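Local atomic coordinates of L-glyceraldehyde 3-phosphate reductase (Clostridium beijerinckii, PDB entry 6HG6), a protein that binds NADPH and probably uses it to reduce aldehydes, furfural among them, as an aldo-keto reductase. Residues Leu23-Ile28 with Glu291-Leu296; Ile57-Leu62 with Leu93-Ala98; Ser223-Gly228 with Met281-Val286. All coordinates share one frame; numbering follows the deposited sequence. Where two conformers were deposited one is given.

In the fold
All three contacts are buried and all touch the NADPH, yet their chemistry follows their place in the barrel. Contact 1 joins the chain entering the first barrel strand to the last strand, and holds through backbone carbonyls, one serine hydroxyl and apolar packing. Contact 2, the pairing of the second and third strands, turns polar where its side chains come near the cofactor. Contact 3 lies farther from the centre, between the loop after strand 218-222 and helix 278-286; apolar side chains and a water join it. Contacts 1 and 3 share the surroundings of strand 294-297, with Pro224 against Val295, whereas contact 2 meets contact 1 through Leu25 and Leu93.

Contact 1: residues Leu23-Ile28 with Glu291-Leu296; sequences LKLPMI and EVTSVL. With NDP (NADPH dihydro-nicotinamide-adenine-dinucleotide phosphate), chain B.
Peptide carbonyls, not rings, are the flat groups by which Pro26 and Met27 meet Ser294 and Val295. Pro26 O is approached nearly end-on by the hydroxyl of Ser294, OG lying 2.7 Å from it. The neighbouring carbonyl of Met27 takes Val295 N at 2.9 Å, a nearly straight bond whose donor is tilted 30° from the carbonyl plane. Ser294 OG reaches its acceptor because it stands anti to its own backbone N (chi1 -172°), and a second hydrogen bond joins it to Ser29 OG. Next to these polar bonds Leu25 lays one branch on the opposite segment: CD1 is 3.8 Å from Ser294 CB and 3.9 Å from Thr293 CG2, the leucine and threonine side chains crossing at about a right angle. Leu296 points away from segment 23-28, and its CG lies 3.4 Å from the ribose oxygen O4D of NADPH. The principle illustrated is closure of a TIM barrel, with Ile28 and Val295 in a parallel bridge where the first and eighth strands meet. Strand 15-17 flanks the approach to this seam, strand 189-195 touches Leu25 and Leu296, and Thr293 OG1 bonds to the backbone N of Ile219 in strand 218-222.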
# COMPACT_ATOMS: atom_id res chain seq x y z
N LEU A 23 2.18 -15.38 4.56
CA LEU A 23 2.58 -14.36 3.57
C LEU A 23 3.19 -13.19 4.35
O LEU A 23 2.48 -12.59 5.16
CB LEU A 23 1.37 -13.94 2.76
CG LEU A 23 1.74 -12.99 1.63
CD1 LEU A 23 2.57 -13.77 0.61
CD2 LEU A 23 0.54 -12.32 0.97
N LYS A 24 4.43 -12.85 4.05
CA LYS A 24 5.08 -11.72 4.73
C LYS A 24 5.26 -10.56 3.77
O LYS A 24 5.61 -10.78 2.58
CB LYS A 24 6.41 -12.15 5.32
CG LYS A 24 6.30 -13.25 6.35
CD LYS A 24 7.66 -13.42 7.00
CE LYS A 24 7.64 -14.51 8.03
NZ LYS A 24 8.92 -14.58 8.77
N LEU A 25 4.97 -9.37 4.26
CA LEU A 25 5.23 -8.14 3.50
C LEU A 25 6.51 -7.53 4.09
O LEU A 25 6.78 -7.64 5.29
CB LEU A 25 4.10 -7.13 3.67
CG LEU A 25 2.70 -7.57 3.27
CD1 LEU A 25 1.73 -6.39 3.33
CD2 LEU A 25 2.70 -8.18 1.89
N PRO A 26 7.30 -6.81 3.28
CA PRO A 26 8.37 -5.97 3.82
C PRO A 26 7.66 -4.90 4.67
O PRO A 26 6.55 -4.48 4.31
CB PRO A 26 8.97 -5.29 2.59
CG PRO A 26 7.78 -5.23 1.61
CD PRO A 26 7.07 -6.55 1.85
N MET A 27 8.29 -4.41 5.72
CA MET A 27 7.65 -3.38 6.57
C MET A 27 7.47 -2.09 5.77
O MET A 27 6.56 -1.35 6.10
CB MET A 27 8.45 -3.13 7.84
CG MET A 27 8.29 -4.26 8.80
SD MET A 27 9.12 -3.86 10.38
CE MET A 27 8.05 -2.60 11.05
N ILE A 28 8.28 -1.89 4.73
CA ILE A 28 8.10 -0.82 3.71
C ILE A 28 7.76 -1.49 2.38
O ILE A 28 8.56 -2.27 1.92
CB ILE A 28 9.34 0.09 3.54
CG1 ILE A 28 9.84 0.70 4.85
CG2 ILE A 28 9.03 1.18 2.53
CD1 ILE A 28 8.76 1.45 5.56
N GLU A 291 -0.52 -4.80 14.49
CA GLU A 291 -1.60 -5.12 13.53
C GLU A 291 -1.39 -4.37 12.21
O GLU A 291 -2.01 -4.74 11.22
CB GLU A 291 -3.00 -4.88 14.08
CG GLU A 291 -3.27 -3.45 14.54
CD GLU A 291 -2.97 -3.18 16.00
OE1 GLU A 291 -1.94 -3.72 16.57
OE2 GLU A 291 -3.79 -2.41 16.59
N VAL A 292 -0.51 -3.38 12.16
CA VAL A 292 -0.19 -2.74 10.85
C VAL A 292 0.99 -3.51 10.28
O VAL A 292 2.06 -3.53 10.90
CB VAL A 292 0.07 -1.24 10.97
CG1 VAL A 292 0.50 -0.68 9.62
CG2 VAL A 292 -1.19 -0.54 11.47
N THR A 293 0.78 -4.19 9.19
CA THR A 293 1.80 -5.11 8.62
C THR A 293 2.91 -4.33 7.91
O THR A 293 4.09 -4.58 8.13
CB THR A 293 1.15 -6.05 7.62
OG1 THR A 293 -0.04 -6.60 8.19
CG2 THR A 293 2.12 -7.13 7.18
N SER A 294 2.52 -3.33 7.14
CA SER A 294 3.43 -2.62 6.22
C SER A 294 2.94 -1.21 5.98
O SER A 294 1.74 -0.92 6.14
CB SER A 294 3.47 -3.36 4.88
OG SER A 294 4.46 -2.86 4.00
N VAL A 295 3.87 -0.35 5.65
CA VAL A 295 3.49 1.02 5.21
C VAL A 295 3.88 1.13 3.73
O VAL A 295 5.03 0.78 3.34
CB VAL A 295 4.14 2.10 6.07
CG1 VAL A 295 5.65 2.02 6.04
CG2 VAL A 295 3.65 3.48 5.65
N LEU A 296 2.95 1.66 2.97
CA LEU A 296 3.09 1.80 1.52
C LEU A 296 3.57 3.20 1.20
O LEU A 296 2.89 4.19 1.59
CB LEU A 296 1.70 1.39 1.04
CG LEU A 296 1.48 1.07 -0.40
CD1 LEU A 296 2.59 0.26 -1.04
CD2 LEU A 296 0.13 0.42 -0.52
PA NDP B . 3.31 8.72 0.77
O1A NDP B . 2.33 9.28 1.75
O2A NDP B . 4.47 7.85 1.15
O5B NDP B . 3.81 9.88 -0.22
C5B NDP B . 4.79 9.56 -1.25
C4B NDP B . 5.40 10.83 -1.77
O4B NDP B . 5.96 11.55 -0.64
C3B NDP B . 6.56 10.69 -2.77
O3B NDP B . 6.13 10.60 -4.12
C2B NDP B . 7.33 11.97 -2.51
O2B NDP B . 6.64 13.02 -3.18
C1B NDP B . 7.19 12.13 -1.00
N9A NDP B . 8.22 11.48 -0.20
C8A NDP B . 8.44 10.13 -0.06
N7A NDP B . 9.41 9.85 0.78
C5A NDP B . 9.85 11.08 1.23
C6A NDP B . 10.85 11.46 2.14
N6A NDP B . 11.62 10.58 2.79
N1A NDP B . 11.03 12.78 2.38
C2A NDP B . 10.25 13.66 1.72
N3A NDP B . 9.27 13.42 0.85
C4A NDP B . 9.12 12.10 0.65
O3 NDP B . 2.48 7.76 -0.23
PN NDP B . 1.42 8.00 -1.42
O1N NDP B . 2.21 8.26 -2.66
O2N NDP B . 0.34 8.93 -1.01
O5D NDP B . 0.79 6.52 -1.51
C5D NDP B . 1.70 5.39 -1.50
C4D NDP B . 1.05 4.22 -2.20
O4D NDP B . -0.15 3.86 -1.49
C3D NDP B . 0.55 4.46 -3.62
O3D NDP B . 1.63 4.43 -4.54
C2D NDP B . -0.43 3.29 -3.76
O2D NDP B . 0.26 2.10 -4.04
C1D NDP B . -1.08 3.24 -2.38
N1N NDP B . -2.37 3.97 -2.32
C2N NDP B . -3.54 3.27 -2.18
C3N NDP B . -4.77 3.84 -2.39
C7N NDP B . -6.00 3.00 -2.23
O7N NDP B . -5.92 1.77 -2.01
N7N NDP B . -7.17 3.62 -2.35
C4N NDP B . -4.80 5.29 -2.79
C5N NDP B . -3.50 5.99 -2.71
C6N NDP B . -2.39 5.35 -2.41
P2B NDP B . 7.53 14.25 -3.74
O1X NDP B . 8.95 13.86 -4.08
O2X NDP B . 6.76 14.72 -4.97
O3X NDP B . 7.46 15.24 -2.59

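Contact 2: residues Ile57-Leu62 with Leu93-Ala98; sequences ITHFDL and LISTKA. With NDP (NADPH dihydro-nicotinamide-adenine-dinucleotide phosphate), chain B.
Lys97 lies over Leu62, just past the end of strand 59-61, passing its CG 3.5 Å from Leu62 O before the chain bends at its last torsion (chi4 75°), and the bend turns NZ to Asp61 and Leu62. Across the contact NZ has two acceptors: Asp61 OD2 at 2.8 Å, in a salt bridge that meets the carboxylate on its syn side, and Leu62 O at 2.9 Å, approached from above the carbonyl plane. The other carboxylate oxygen is also occupied, for Ser95 OG donates to Asp61 OD1 at 2.6 Å from 48° above the carboxylate plane. OD2 receives in addition the ribose hydroxyl O2D of NADPH at 2.6 Å; with OD2 holding two partners and OD1 one, rotation of the carboxylate is probably restricted.

Toward the start of the strands His59 takes over. With CG anti to the backbone N (chi1 175°), its ring turns an edge to strand 93-98 and sends the ND1 hydrogen to Leu93 O, 2.9 Å away and in the ring plane. That carbonyl oxygen also accepts Phe60 N. Leu62 CD1 lies alongside Ile94 CG2 at 4.1 Å, the two side chains pointing the same way.

The pairing is that of a beta-alpha-beta unit, in which helix 72-85 connects two adjacent parallel strands of a TIM barrel. Lys97 NZ also bonds Tyr66 OH, and its side chain touches His138. An aspartate, tyrosine, lysine and histidine so grouped are consistent with the active-site tetrad known in aldo-keto reductases, and the bonds from Lys97 to Asp61 and Tyr66 suggest that the strand pair helps to position the lysine and aspartate beside the nicotinamide riboside.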
# COMPACT_ATOMS: atom_id res chain seq x y z
N ILE A 57 12.69 -4.20 -0.49
CA ILE A 57 11.25 -3.98 -0.75
C ILE A 57 10.82 -5.00 -1.81
O ILE A 57 11.20 -4.87 -2.98
CB ILE A 57 10.92 -2.54 -1.13
CG1 ILE A 57 11.38 -1.63 -0.00
CG2 ILE A 57 9.44 -2.46 -1.36
CD1 ILE A 57 11.35 -0.15 -0.38
N THR A 58 10.04 -5.99 -1.39
CA THR A 58 9.65 -7.11 -2.26
C THR A 58 8.22 -6.92 -2.77
O THR A 58 7.74 -7.81 -3.51
CB THR A 58 9.77 -8.42 -1.50
OG1 THR A 58 8.99 -8.34 -0.30
CG2 THR A 58 11.20 -8.71 -1.17
N HIS A 59 7.53 -5.91 -2.27
CA HIS A 59 6.10 -5.72 -2.59
C HIS A 59 5.93 -4.44 -3.38
O HIS A 59 6.32 -3.37 -2.88
CB HIS A 59 5.26 -5.80 -1.34
CG HIS A 59 3.84 -5.49 -1.59
ND1 HIS A 59 3.20 -5.91 -2.77
CD2 HIS A 59 2.89 -4.89 -0.83
CE1 HIS A 59 1.93 -5.51 -2.72
NE2 HIS A 59 1.71 -4.92 -1.53
N PHE A 60 5.41 -4.59 -4.60
CA PHE A 60 5.04 -3.52 -5.53
C PHE A 60 3.52 -3.50 -5.62
O PHE A 60 2.91 -4.52 -5.99
CB PHE A 60 5.72 -3.70 -6.89
CG PHE A 60 7.21 -3.50 -6.79
CD1 PHE A 60 8.02 -4.57 -6.45
CD2 PHE A 60 7.79 -2.26 -6.94
CE1 PHE A 60 9.38 -4.40 -6.30
CE2 PHE A 60 9.16 -2.08 -6.79
CZ PHE A 60 9.96 -3.16 -6.49
N ASP A 61 2.95 -2.35 -5.29
CA ASP A 61 1.47 -2.18 -5.23
C ASP A 61 1.02 -1.34 -6.42
O ASP A 61 1.51 -0.22 -6.63
CB ASP A 61 1.06 -1.52 -3.91
CG ASP A 61 -0.43 -1.38 -3.75
OD1 ASP A 61 -1.13 -2.43 -3.56
OD2 ASP A 61 -0.91 -0.23 -3.98
N LEU A 62 0.11 -1.91 -7.19
CA LEU A 62 -0.53 -1.24 -8.33
C LEU A 62 -2.03 -1.31 -8.17
O LEU A 62 -2.56 -1.91 -7.21
CB LEU A 62 -0.07 -1.93 -9.61
CG LEU A 62 1.40 -1.75 -9.90
CD1 LEU A 62 2.17 -2.97 -9.38
CD2 LEU A 62 1.61 -1.55 -11.37
N LEU A 93 6.03 -9.64 -4.54
CA LEU A 93 4.57 -9.65 -4.39
C LEU A 93 4.05 -8.47 -5.19
O LEU A 93 4.45 -7.29 -4.93
CB LEU A 93 4.07 -9.50 -2.96
CG LEU A 93 4.44 -10.59 -2.00
CD1 LEU A 93 3.80 -10.28 -0.65
CD2 LEU A 93 4.07 -11.95 -2.54
N ILE A 94 3.24 -8.78 -6.18
CA ILE A 94 2.64 -7.77 -7.05
C ILE A 94 1.14 -7.77 -6.81
O ILE A 94 0.51 -8.83 -6.83
CB ILE A 94 2.99 -8.07 -8.51
CG1 ILE A 94 4.50 -8.16 -8.71
CG2 ILE A 94 2.31 -7.03 -9.39
CD1 ILE A 94 4.91 -8.80 -10.02
N SER A 95 0.59 -6.61 -6.56
CA SER A 95 -0.87 -6.49 -6.38
C SER A 95 -1.48 -5.70 -7.54
O SER A 95 -0.80 -4.87 -8.18
CB SER A 95 -1.20 -5.81 -5.09
OG SER A 95 -0.67 -4.48 -5.13
N THR A 96 -2.77 -5.89 -7.72
CA THR A 96 -3.56 -4.89 -8.47
C THR A 96 -4.96 -4.88 -7.84
O THR A 96 -5.22 -5.62 -6.87
CB THR A 96 -3.55 -5.10 -9.98
OG1 THR A 96 -4.04 -3.86 -10.51
CG2 THR A 96 -4.38 -6.29 -10.41
N LYS A 97 -5.81 -4.01 -8.35
CA LYS A 97 -7.12 -3.73 -7.76
C LYS A 97 -8.09 -3.32 -8.86
O LYS A 97 -7.65 -2.86 -9.91
CB LYS A 97 -7.02 -2.57 -6.74
CG LYS A 97 -5.74 -2.53 -5.92
CD LYS A 97 -5.82 -1.50 -4.79
CE LYS A 97 -4.56 -1.38 -3.97
NZ LYS A 97 -3.53 -0.65 -4.74
N ALA A 98 -9.36 -3.47 -8.54
CA ALA A 98 -10.49 -2.96 -9.33
C ALA A 98 -11.55 -2.49 -8.34
O ALA A 98 -11.77 -3.17 -7.28
CB ALA A 98 -11.01 -4.06 -10.22
PA NDP B . 3.31 8.72 0.77
O1A NDP B . 2.33 9.28 1.75
O2A NDP B . 4.47 7.85 1.15
O5B NDP B . 3.81 9.88 -0.22
C5B NDP B . 4.79 9.56 -1.25
C4B NDP B . 5.40 10.83 -1.77
O4B NDP B . 5.96 11.55 -0.64
C3B NDP B . 6.56 10.69 -2.77
O3B NDP B . 6.13 10.60 -4.12
C2B NDP B . 7.33 11.97 -2.51
O2B NDP B . 6.64 13.02 -3.18
C1B NDP B . 7.19 12.13 -1.00
N9A NDP B . 8.22 11.48 -0.20
C8A NDP B . 8.44 10.13 -0.06
N7A NDP B . 9.41 9.85 0.78
C5A NDP B . 9.85 11.08 1.23
C6A NDP B . 10.85 11.46 2.14
N6A NDP B . 11.62 10.58 2.79
N1A NDP B . 11.03 12.78 2.38
C2A NDP B . 10.25 13.66 1.72
N3A NDP B . 9.27 13.42 0.85
C4A NDP B . 9.12 12.10 0.65
O3 NDP B . 2.48 7.76 -0.23
PN NDP B . 1.42 8.00 -1.42
O1N NDP B . 2.21 8.26 -2.66
O2N NDP B . 0.34 8.93 -1.01
O5D NDP B . 0.79 6.52 -1.51
C5D NDP B . 1.70 5.39 -1.50
C4D NDP B . 1.05 4.22 -2.20
O4D NDP B . -0.15 3.86 -1.49
C3D NDP B . 0.55 4.46 -3.62
O3D NDP B . 1.63 4.43 -4.54
C2D NDP B . -0.43 3.29 -3.76
O2D NDP B . 0.26 2.10 -4.04
C1D NDP B . -1.08 3.24 -2.38
N1N NDP B . -2.37 3.97 -2.32
C2N NDP B . -3.54 3.27 -2.18
C3N NDP B . -4.77 3.84 -2.39
C7N NDP B . -6.00 3.00 -2.23
O7N NDP B . -5.92 1.77 -2.01
N7N NDP B . -7.17 3.62 -2.35
C4N NDP B . -4.80 5.29 -2.79
C5N NDP B . -3.50 5.99 -2.71
C6N NDP B . -2.39 5.35 -2.41
P2B NDP B . 7.53 14.25 -3.74
O1X NDP B . 8.95 13.86 -4.08
O2X NDP B . 6.76 14.72 -4.97
O3X NDP B . 7.46 15.24 -2.59

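Contact 3: residues Ser223-Gly228 with Met281-Val286; sequences SPLAQG and MALSWV. With NDP (NADPH dihydro-nicotinamide-adenine-dinucleotide phosphate), chain B.
Pro224 O and Ala282 O are bridged by one water, which donates to both, at 2.7 Å from Pro224 O and 2.9 Å from Ala282 O. Ala282 O also receives a weak bond from Val286 N, and the water thus joins a helical carbonyl to the loop where no direct hydrogen bond spans the two segments. The remainder is apolar. Pro224 sets its ring against the helix, CG touching Leu283 CD2 at 3.6 Å and CB meeting Val286 CG2 at 4.1 Å; the proline and leucine side chains meet at a slant. Residues 223-226 form a type I beta turn in the loop following strand 218-222, the seventh strand of the TIM barrel, and loops at the carboxyl ends of barrel strands are where such enzymes bind their ligands. Here the turn presents Leu225 N to the cofactor: it donates to phosphate oxygen O1A of NADPH at 3.0 Å, with an N-H...O angle of 159°. The side chain of Leu225, its CG anti to the carbonyl carbon (chi1 -53°), then divides its branches. CD1 lies 3.7 Å from C8A of the adenine, while CD2 rests 3.7 Å from Ala282 CB and also touches Leu283 CD2 at 3.9 Å. Val295 of strand 294-297 packs against Pro224, Leu283 and Val286, and the Leu283 side chain approaches that of Asn308, another NADPH-binding residue.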
# COMPACT_ATOMS: atom_id res chain seq x y z
N SER A 223 -0.67 6.45 2.12
CA SER A 223 -0.61 7.91 2.33
C SER A 223 -0.13 8.23 3.74
O SER A 223 -0.70 9.10 4.40
CB SER A 223 -1.94 8.55 2.10
OG SER A 223 -1.82 9.95 2.26
N PRO A 224 0.93 7.56 4.25
CA PRO A 224 1.44 7.85 5.59
C PRO A 224 2.02 9.26 5.76
O PRO A 224 2.21 9.67 6.91
CB PRO A 224 2.60 6.85 5.73
CG PRO A 224 3.02 6.60 4.29
CD PRO A 224 1.71 6.52 3.56
N LEU A 225 2.36 9.96 4.66
CA LEU A 225 2.96 11.31 4.74
C LEU A 225 1.90 12.38 4.53
O LEU A 225 2.28 13.57 4.53
CB LEU A 225 4.16 11.45 3.81
CG LEU A 225 5.21 10.36 3.99
CD1 LEU A 225 6.36 10.50 3.01
CD2 LEU A 225 5.71 10.31 5.42
N ALA A 226 0.62 12.01 4.50
CA ALA A 226 -0.53 12.95 4.50
C ALA A 226 -0.31 14.10 3.49
O ALA A 226 -0.23 15.26 3.94
CB ALA A 226 -0.71 13.47 5.90
N GLN A 227 -0.19 13.76 2.20
CA GLN A 227 -0.01 14.71 1.05
C GLN A 227 1.15 15.68 1.28
O GLN A 227 0.98 16.88 1.01
CB GLN A 227 -1.25 15.54 0.76
CG GLN A 227 -2.45 14.75 0.25
CD GLN A 227 -3.50 14.49 1.30
OE1 GLN A 227 -3.22 14.39 2.50
NE2 GLN A 227 -4.74 14.38 0.84
N GLY A 228 2.30 15.20 1.75
CA GLY A 228 3.51 16.01 1.98
C GLY A 228 3.46 16.81 3.27
O GLY A 228 4.48 17.46 3.60
N MET A 281 9.67 9.75 10.88
CA MET A 281 8.88 9.48 12.11
C MET A 281 7.45 9.11 11.71
O MET A 281 6.85 8.23 12.36
CB MET A 281 8.83 10.68 13.03
CG MET A 281 8.11 10.34 14.30
SD MET A 281 8.09 11.68 15.49
CE MET A 281 6.80 12.71 14.79
N ALA A 282 6.91 9.76 10.68
CA ALA A 282 5.54 9.50 10.22
C ALA A 282 5.43 8.04 9.77
O ALA A 282 4.38 7.43 10.03
CB ALA A 282 5.15 10.47 9.12
N LEU A 283 6.47 7.52 9.09
CA LEU A 283 6.49 6.11 8.62
C LEU A 283 6.60 5.18 9.83
O LEU A 283 5.82 4.22 9.90
CB LEU A 283 7.64 5.86 7.65
CG LEU A 283 7.62 6.67 6.35
CD1 LEU A 283 8.82 6.28 5.50
CD2 LEU A 283 6.34 6.45 5.59
N SER A 284 7.50 5.48 10.76
CA SER A 284 7.69 4.69 12.00
C SER A 284 6.38 4.66 12.80
O SER A 284 6.03 3.61 13.32
CB SER A 284 8.79 5.19 12.83
OG SER A 284 10.00 5.15 12.11
N TRP A 285 5.67 5.78 12.87
CA TRP A 285 4.44 5.85 13.70
C TRP A 285 3.37 4.90 13.13
O TRP A 285 2.70 4.19 13.90
CB TRP A 285 4.00 7.31 13.81
CG TRP A 285 2.78 7.48 14.65
CD1 TRP A 285 2.76 7.80 15.97
CD2 TRP A 285 1.41 7.34 14.24
NE1 TRP A 285 1.47 7.86 16.40
CE2 TRP A 285 0.62 7.59 15.39
CE3 TRP A 285 0.77 7.05 13.04
CZ2 TRP A 285 -0.77 7.52 15.37
CZ3 TRP A 285 -0.61 6.99 13.03
CH2 TRP A 285 -1.36 7.25 14.17
N VAL A 286 3.17 4.90 11.83
CA VAL A 286 2.15 4.03 11.22
C VAL A 286 2.43 2.55 11.55
O VAL A 286 1.46 1.78 11.62
CB VAL A 286 2.10 4.31 9.71
CG1 VAL A 286 1.48 3.20 8.97
CG2 VAL A 286 1.39 5.62 9.45
PA NDP B . 3.31 8.72 0.77
O1A NDP B . 2.33 9.28 1.75
O2A NDP B . 4.47 7.85 1.15
O5B NDP B . 3.81 9.88 -0.22
C5B NDP B . 4.79 9.56 -1.25
C4B NDP B . 5.40 10.83 -1.77
O4B NDP B . 5.96 11.55 -0.64
C3B NDP B . 6.56 10.69 -2.77
O3B NDP B . 6.13 10.60 -4.12
C2B NDP B . 7.33 11.97 -2.51
O2B NDP B . 6.64 13.02 -3.18
C1B NDP B . 7.19 12.13 -1.00
N9A NDP B . 8.22 11.48 -0.20
C8A NDP B . 8.44 10.13 -0.06
N7A NDP B . 9.41 9.85 0.78
C5A NDP B . 9.85 11.08 1.23
C6A NDP B . 10.85 11.46 2.14
N6A NDP B . 11.62 10.58 2.79
N1A NDP B . 11.03 12.78 2.38
C2A NDP B . 10.25 13.66 1.72
N3A NDP B . 9.27 13.42 0.85
C4A NDP B . 9.12 12.10 0.65
O3 NDP B . 2.48 7.76 -0.23
PN NDP B . 1.42 8.00 -1.42
O1N NDP B . 2.21 8.26 -2.66
O2N NDP B . 0.34 8.93 -1.01
O5D NDP B . 0.79 6.52 -1.51
C5D NDP B . 1.70 5.39 -1.50
C4D NDP B . 1.05 4.22 -2.20
O4D NDP B . -0.15 3.86 -1.49
C3D NDP B . 0.55 4.46 -3.62
O3D NDP B . 1.63 4.43 -4.54
C2D NDP B . -0.43 3.29 -3.76
O2D NDP B . 0.26 2.10 -4.04
C1D NDP B . -1.08 3.24 -2.38
N1N NDP B . -2.37 3.97 -2.32
C2N NDP B . -3.54 3.27 -2.18
C3N NDP B . -4.77 3.84 -2.39
C7N NDP B . -6.00 3.00 -2.23
O7N NDP B . -5.92 1.77 -2.01
N7N NDP B . -7.17 3.62 -2.35
C4N NDP B . -4.80 5.29 -2.79
C5N NDP B . -3.50 5.99 -2.71
C6N NDP B . -2.39 5.35 -2.41
P2B NDP B . 7.53 14.25 -3.74
O1X NDP B . 8.95 13.86 -4.08
O2X NDP B . 6.76 14.72 -4.97
O3X NDP B . 7.46 15.24 -2.59
O HOH W 1 2.03 9.06 9.57